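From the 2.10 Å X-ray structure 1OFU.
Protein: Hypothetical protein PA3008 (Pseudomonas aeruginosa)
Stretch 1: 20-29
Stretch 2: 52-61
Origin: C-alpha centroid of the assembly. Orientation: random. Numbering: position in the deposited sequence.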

ATOM      1  N   LEU D  20      -0.118  -7.457   7.287  1.00 31.91           N
ATOM      2  CA  LEU D  20      -1.501  -7.473   6.814  1.00 34.08           C
ATOM      3  C   LEU D  20      -1.970  -6.088   6.372  1.00 34.94           C
ATOM      4  O   LEU D  20      -2.621  -5.935   5.341  1.00 39.20           O
ATOM      5  CB  LEU D  20      -2.420  -7.975   7.938  1.00 36.17           C
ATOM      6  CG  LEU D  20      -3.923  -8.105   7.681  1.00 38.83           C
ATOM      7  CD1 LEU D  20      -4.187  -9.219   6.685  1.00 38.45           C
ATOM      8  CD2 LEU D  20      -4.641  -8.399   8.993  1.00 42.40           C
ATOM      9  N   ALA D  21      -1.622  -5.087   7.174  1.00 34.75           N
ATOM     10  CA  ALA D  21      -2.015  -3.698   6.952  1.00 37.94           C
ATOM     11  C   ALA D  21      -1.995  -3.161   5.520  1.00 37.52           C
ATOM     12  O   ALA D  21      -2.986  -2.596   5.055  1.00 35.43           O
ATOM     13  CB  ALA D  21      -1.184  -2.793   7.853  1.00 32.80           C
ATOM     14  N   PRO D  22      -0.868  -3.311   4.805  1.00 37.82           N
ATOM     15  CA  PRO D  22      -0.821  -2.799   3.432  1.00 34.73           C
ATOM     16  C   PRO D  22      -1.838  -3.410   2.477  1.00 35.58           C
ATOM     17  O   PRO D  22      -2.298  -2.748   1.548  1.00 31.63           O
ATOM     18  CB  PRO D  22       0.632  -3.061   3.007  1.00 39.34           C
ATOM     19  CG  PRO D  22       1.072  -4.172   3.897  1.00 40.33           C
ATOM     20  CD  PRO D  22       0.441  -3.847   5.214  1.00 37.10           C
ATOM     21  N   ILE D  23      -2.204  -4.666   2.713  1.00 32.97           N
ATOM     22  CA  ILE D  23      -3.168  -5.339   1.853  1.00 33.69           C
ATOM     23  C   ILE D  23      -4.576  -4.826   2.141  1.00 32.97           C
ATOM     24  O   ILE D  23      -5.356  -4.547   1.223  1.00 29.95           O
ATOM     25  CB  ILE D  23      -3.114  -6.863   2.075  1.00 38.85           C
ATOM     26  CG1 ILE D  23      -1.759  -7.395   1.602  1.00 39.88           C
ATOM     27  CG2 ILE D  23      -4.261  -7.540   1.345  1.00 41.60           C
ATOM     28  CD1 ILE D  23      -1.546  -8.857   1.868  1.00 42.37           C
ATOM     29  N   LEU D  24      -4.897  -4.700   3.424  1.00 32.49           N
ATOM     30  CA  LEU D  24      -6.205  -4.205   3.828  1.00 31.24           C
ATOM     31  C   LEU D  24      -6.322  -2.750   3.414  1.00 31.23           C
ATOM     32  O   LEU D  24      -7.366  -2.308   2.954  1.00 34.14           O
ATOM     33  CB  LEU D  24      -6.381  -4.330   5.343  1.00 29.12           C
ATOM     34  CG  LEU D  24      -6.570  -5.755   5.850  1.00 34.65           C
ATOM     35  CD1 LEU D  24      -6.943  -5.718   7.329  1.00 36.73           C
ATOM     36  CD2 LEU D  24      -7.668  -6.440   5.051  1.00 38.46           C
ATOM     37  N   ARG D  25      -5.234  -2.011   3.582  1.00 32.82           N
ATOM     38  CA  ARG D  25      -5.194  -0.601   3.220  1.00 35.04           C
ATOM     39  C   ARG D  25      -5.468  -0.479   1.716  1.00 36.43           C
ATOM     40  O   ARG D  25      -6.334   0.278   1.284  1.00 34.10           O
ATOM     41  CB  ARG D  25      -3.815  -0.049   3.599  1.00 37.92           C
ATOM     42  CG  ARG D  25      -3.591   1.441   3.427  1.00 42.71           C
ATOM     43  CD  ARG D  25      -2.525   1.918   4.423  1.00 45.16           C
ATOM     44  NE  ARG D  25      -1.331   1.070   4.433  1.00 43.95           N
ATOM     45  CZ  ARG D  25      -0.725   0.623   5.536  1.00 51.32           C
ATOM     46  NH1 ARG D  25       0.353  -0.143   5.442  1.00 52.59           N
ATOM     47  NH2 ARG D  25      -1.189   0.934   6.740  1.00 51.78           N
ATOM     48  N   GLU D  26      -4.737  -1.257   0.925  1.00 38.95           N
ATOM     49  CA  GLU D  26      -4.888  -1.264  -0.525  1.00 38.98           C
ATOM     50  C   GLU D  26      -6.315  -1.655  -0.911  1.00 37.61           C
ATOM     51  O   GLU D  26      -6.962  -0.989  -1.722  1.00 37.67           O
ATOM     52  CB  GLU D  26      -3.888  -2.257  -1.137  1.00 42.12           C
ATOM     53  CG  GLU D  26      -4.001  -2.431  -2.646  1.00 53.75           C
ATOM     54  CD  GLU D  26      -3.247  -1.368  -3.427  1.00 60.96           C
ATOM     55  OE1 GLU D  26      -3.353  -1.363  -4.672  1.00 63.29           O
ATOM     56  OE2 GLU D  26      -2.545  -0.544  -2.800  1.00 64.70           O
ATOM     57  N   LEU D  27      -6.803  -2.747  -0.334  1.00 39.13           N
ATOM     58  CA  LEU D  27      -8.156  -3.204  -0.622  1.00 36.19           C
ATOM     59  C   LEU D  27      -9.204  -2.135  -0.310  1.00 38.66           C
ATOM     60  O   LEU D  27     -10.161  -1.955  -1.065  1.00 36.32           O
ATOM     61  CB  LEU D  27      -8.467  -4.469   0.176  1.00 30.58           C
ATOM     62  CG  LEU D  27      -7.806  -5.743  -0.340  1.00 36.12           C
ATOM     63  CD1 LEU D  27      -8.136  -6.896   0.591  1.00 30.77           C
ATOM     64  CD2 LEU D  27      -8.295  -6.029  -1.762  1.00 35.58           C
ATOM     65  N   SER D  28      -9.023  -1.419   0.793  1.00 36.77           N
ATOM     66  CA  SER D  28      -9.990  -0.396   1.170  1.00 39.26           C
ATOM     67  C   SER D  28     -10.083   0.731   0.142  1.00 40.85           C
ATOM     68  O   SER D  28     -11.050   1.496   0.140  1.00 41.98           O
ATOM     69  CB  SER D  28      -9.647   0.188   2.543  1.00 35.76           C
ATOM     70  OG  SER D  28      -8.526   1.048   2.482  1.00 40.07           O
ATOM     71  N   GLU D  29      -9.091   0.825  -0.739  1.00 37.51           N
ATOM     72  CA  GLU D  29      -9.078   1.878  -1.754  1.00 41.69           C
ATOM     73  C   GLU D  29      -9.441   1.392  -3.160  1.00 43.53           C
ATOM     74  O   GLU D  29      -9.309   2.144  -4.124  1.00 40.39           O
ATOM     75  CB  GLU D  29      -7.695   2.536  -1.811  1.00 44.13           C
ATOM     76  CG  GLU D  29      -7.207   3.168  -0.508  1.00 47.81           C
ATOM     77  CD  GLU D  29      -7.936   4.458  -0.150  1.00 50.67           C
ATOM     78  OE1 GLU D  29      -8.719   4.967  -0.983  1.00 54.35           O
ATOM     79  OE2 GLU D  29      -7.714   4.970   0.967  1.00 56.07           O
TER
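Stretch 2, residues 52-61: RAGLNRERIL

Stretch 1 continues a helix that begins earlier in the chain, kinked at P22 and I23, where the regular bonds to the turn before are missing; I23 N bonds to L20 O instead (2.9 Å). Stretch 2 is mostly irregular: it leaves a helix at G54 through a Schellman motif, makes a type I turn from N56 to R59 and enters a strand at I60. Its first half runs along the helix in the same sense, A53 near A21 (CA to CA 5.7 Å), L55 near R25 (CA to CA 4.5 Å) and N56 near S28 (CA to CA 5.4 Å). Three steps along stretch 2, from A53 to N56, thus keep pace with seven along the helix, from A21 to S28.

Small side chains open the contact, A21 CB lying 4.3 Å from A53 CB. G54 has the positive phi that favours glycine, and an ideal CB here would point at the helix, a tight 3.4 Å from R25 CD. L55 then fits its CD2 against the helix, 3.9 Å from L24 CB and 3.3 Å from R25 N, so that this methyl packs on backbone as well as side chain.

Two hydrogen bonds tie the stretches together, each joining a side chain of the helix to the backbone of stretch 2. R25 NH2 donates to A53 O at a very short 2.4 Å, the acceptor lying at the guanidinium edge. N56 N donates to S28 OG at 3.0 Å and is almost straight at 174°. That hydroxyl in turn donates to R25 O (OG to O 2.6 Å), so one small polar group serves both its own helix and the neighbouring chain.

From the end of the turn onward the chain stays near S28: the R59 guanidinium lays one face over S28 O, while I60 CD1 reaches S28 CB at 3.6 Å.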

ATOM      1  N   ARG D  52      -5.780   3.255  12.439  1.00 40.91           N
ATOM      2  CA  ARG D  52      -4.349   3.529  12.478  1.00 42.98           C
ATOM      3  C   ARG D  52      -3.642   2.880  11.289  1.00 45.16           C
ATOM      4  O   ARG D  52      -2.611   3.366  10.835  1.00 43.62           O
ATOM      5  CB  ARG D  52      -3.722   3.028  13.781  1.00 48.10           C
ATOM      6  CG  ARG D  52      -4.080   3.846  15.012  1.00 55.50           C
ATOM      7  CD  ARG D  52      -2.982   3.747  16.065  1.00 65.28           C
ATOM      8  NE  ARG D  52      -3.262   4.577  17.234  1.00 75.02           N
ATOM      9  CZ  ARG D  52      -4.143   4.267  18.181  1.00 80.61           C
ATOM     10  NH1 ARG D  52      -4.837   3.138  18.104  1.00 83.95           N
ATOM     11  NH2 ARG D  52      -4.336   5.089  19.204  1.00 83.06           N
ATOM     12  N   ALA D  53      -4.190   1.774  10.788  1.00 45.54           N
ATOM     13  CA  ALA D  53      -3.595   1.107   9.634  1.00 40.33           C
ATOM     14  C   ALA D  53      -3.834   1.959   8.386  1.00 38.20           C
ATOM     15  O   ALA D  53      -3.401   1.611   7.292  1.00 36.49           O
ATOM     16  CB  ALA D  53      -4.200  -0.262   9.454  1.00 40.40           C
ATOM     17  N   GLY D  54      -4.541   3.071   8.557  1.00 37.51           N
ATOM     18  CA  GLY D  54      -4.808   3.969   7.446  1.00 32.39           C
ATOM     19  C   GLY D  54      -5.830   3.509   6.423  1.00 37.06           C
ATOM     20  O   GLY D  54      -5.833   4.007   5.297  1.00 40.17           O
ATOM     21  N   LEU D  55      -6.704   2.574   6.781  1.00 35.36           N
ATOM     22  CA  LEU D  55      -7.702   2.118   5.821  1.00 36.45           C
ATOM     23  C   LEU D  55      -8.685   3.249   5.519  1.00 36.45           C
ATOM     24  O   LEU D  55      -8.867   4.157   6.328  1.00 36.57           O
ATOM     25  CB  LEU D  55      -8.488   0.912   6.358  1.00 39.01           C
ATOM     26  CG  LEU D  55      -7.785  -0.307   6.962  1.00 44.65           C
ATOM     27  CD1 LEU D  55      -8.707  -1.506   6.822  1.00 41.57           C
ATOM     28  CD2 LEU D  55      -6.474  -0.585   6.262  1.00 46.35           C
ATOM     29  N   ASN D  56      -9.310   3.193   4.350  1.00 35.49           N
ATOM     30  CA  ASN D  56     -10.285   4.204   3.959  1.00 40.07           C
ATOM     31  C   ASN D  56     -11.544   3.981   4.807  1.00 39.06           C
ATOM     32  O   ASN D  56     -12.320   3.051   4.580  1.00 33.59           O
ATOM     33  CB  ASN D  56     -10.590   4.078   2.461  1.00 41.28           C
ATOM     34  CG  ASN D  56     -11.521   5.168   1.956  1.00 47.02           C
ATOM     35  OD1 ASN D  56     -11.699   5.334   0.748  1.00 49.31           O
ATOM     36  ND2 ASN D  56     -12.126   5.909   2.876  1.00 49.50           N
ATOM     37  N   ARG D  57     -11.717   4.844   5.798  1.00 39.86           N
ATOM     38  CA  ARG D  57     -12.829   4.767   6.734  1.00 40.84           C
ATOM     39  C   ARG D  57     -14.220   4.897   6.141  1.00 41.18           C
ATOM     40  O   ARG D  57     -15.202   4.603   6.812  1.00 41.95           O
ATOM     41  CB  ARG D  57     -12.652   5.832   7.807  1.00 40.14           C
ATOM     42  CG  ARG D  57     -11.286   5.801   8.446  1.00 47.37           C
ATOM     43  CD  ARG D  57     -11.085   6.973   9.374  1.00 47.93           C
ATOM     44  NE  ARG D  57      -9.746   6.955   9.938  1.00 49.45           N
ATOM     45  CZ  ARG D  57      -9.365   7.686  10.978  1.00 53.95           C
ATOM     46  NH1 ARG D  57      -8.118   7.601  11.422  1.00 52.14           N
ATOM     47  NH2 ARG D  57     -10.235   8.496  11.577  1.00 48.06           N
ATOM     48  N   GLU D  58     -14.321   5.335   4.894  1.00 41.47           N
ATOM     49  CA  GLU D  58     -15.638   5.496   4.292  1.00 41.87           C
ATOM     50  C   GLU D  58     -16.008   4.340   3.384  1.00 41.26           C
ATOM     51  O   GLU D  58     -17.116   4.301   2.852  1.00 40.54           O
ATOM     52  CB  GLU D  58     -15.699   6.797   3.484  1.00 46.90           C
ATOM     53  CG  GLU D  58     -15.340   8.051   4.271  1.00 55.41           C
ATOM     54  CD  GLU D  58     -16.351   8.379   5.357  1.00 64.04           C
ATOM     55  OE1 GLU D  58     -16.088   9.302   6.161  1.00 66.52           O
ATOM     56  OE2 GLU D  58     -17.410   7.716   5.408  1.00 66.31           O
ATOM     57  N   ARG D  59     -15.099   3.386   3.211  1.00 36.44           N
ATOM     58  CA  ARG D  59     -15.379   2.284   2.298  1.00 37.87           C
ATOM     59  C   ARG D  59     -15.253   0.911   2.926  1.00 38.31           C
ATOM     60  O   ARG D  59     -15.161  -0.095   2.222  1.00 37.24           O
ATOM     61  CB  ARG D  59     -14.447   2.382   1.093  1.00 33.93           C
ATOM     62  CG  ARG D  59     -14.389   3.774   0.489  1.00 37.64           C
ATOM     63  CD  ARG D  59     -13.688   3.719  -0.843  1.00 43.90           C
ATOM     64  NE  ARG D  59     -14.225   2.618  -1.637  1.00 49.33           N
ATOM     65  CZ  ARG D  59     -13.633   2.114  -2.711  1.00 50.08           C
ATOM     66  NH1 ARG D  59     -14.199   1.110  -3.369  1.00 49.90           N
ATOM     67  NH2 ARG D  59     -12.473   2.614  -3.121  1.00 50.80           N
ATOM     68  N   ILE D  60     -15.256   0.870   4.253  1.00 35.45           N
ATOM     69  CA  ILE D  60     -15.123  -0.387   4.960  1.00 37.47           C
ATOM     70  C   ILE D  60     -16.333  -0.692   5.820  1.00 36.30           C
ATOM     71  O   ILE D  60     -16.919   0.196   6.431  1.00 40.66           O
ATOM     72  CB  ILE D  60     -13.869  -0.375   5.853  1.00 41.37           C
ATOM     73  CG1 ILE D  60     -12.630  -0.305   4.970  1.00 47.17           C
ATOM     74  CG2 ILE D  60     -13.831  -1.615   6.755  1.00 43.32           C
ATOM     75  CD1 ILE D  60     -11.363  -0.107   5.743  1.00 56.44           C
ATOM     76  N   LEU D  61     -16.695  -1.967   5.851  1.00 35.86           N
ATOM     77  CA  LEU D  61     -17.807  -2.451   6.644  1.00 37.52           C
ATOM     78  C   LEU D  61     -17.225  -3.613   7.437  1.00 39.54           C
ATOM     79  O   LEU D  61     -16.600  -4.513   6.866  1.00 37.25           O
ATOM     80  CB  LEU D  61     -18.945  -2.930   5.736  1.00 37.06           C
ATOM     81  CG  LEU D  61     -20.298  -2.245   5.928  1.00 43.81           C
ATOM     82  CD1 LEU D  61     -20.131  -0.739   5.866  1.00 44.97           C
ATOM     83  CD2 LEU D  61     -21.266  -2.721   4.862  1.00 42.17           C
TER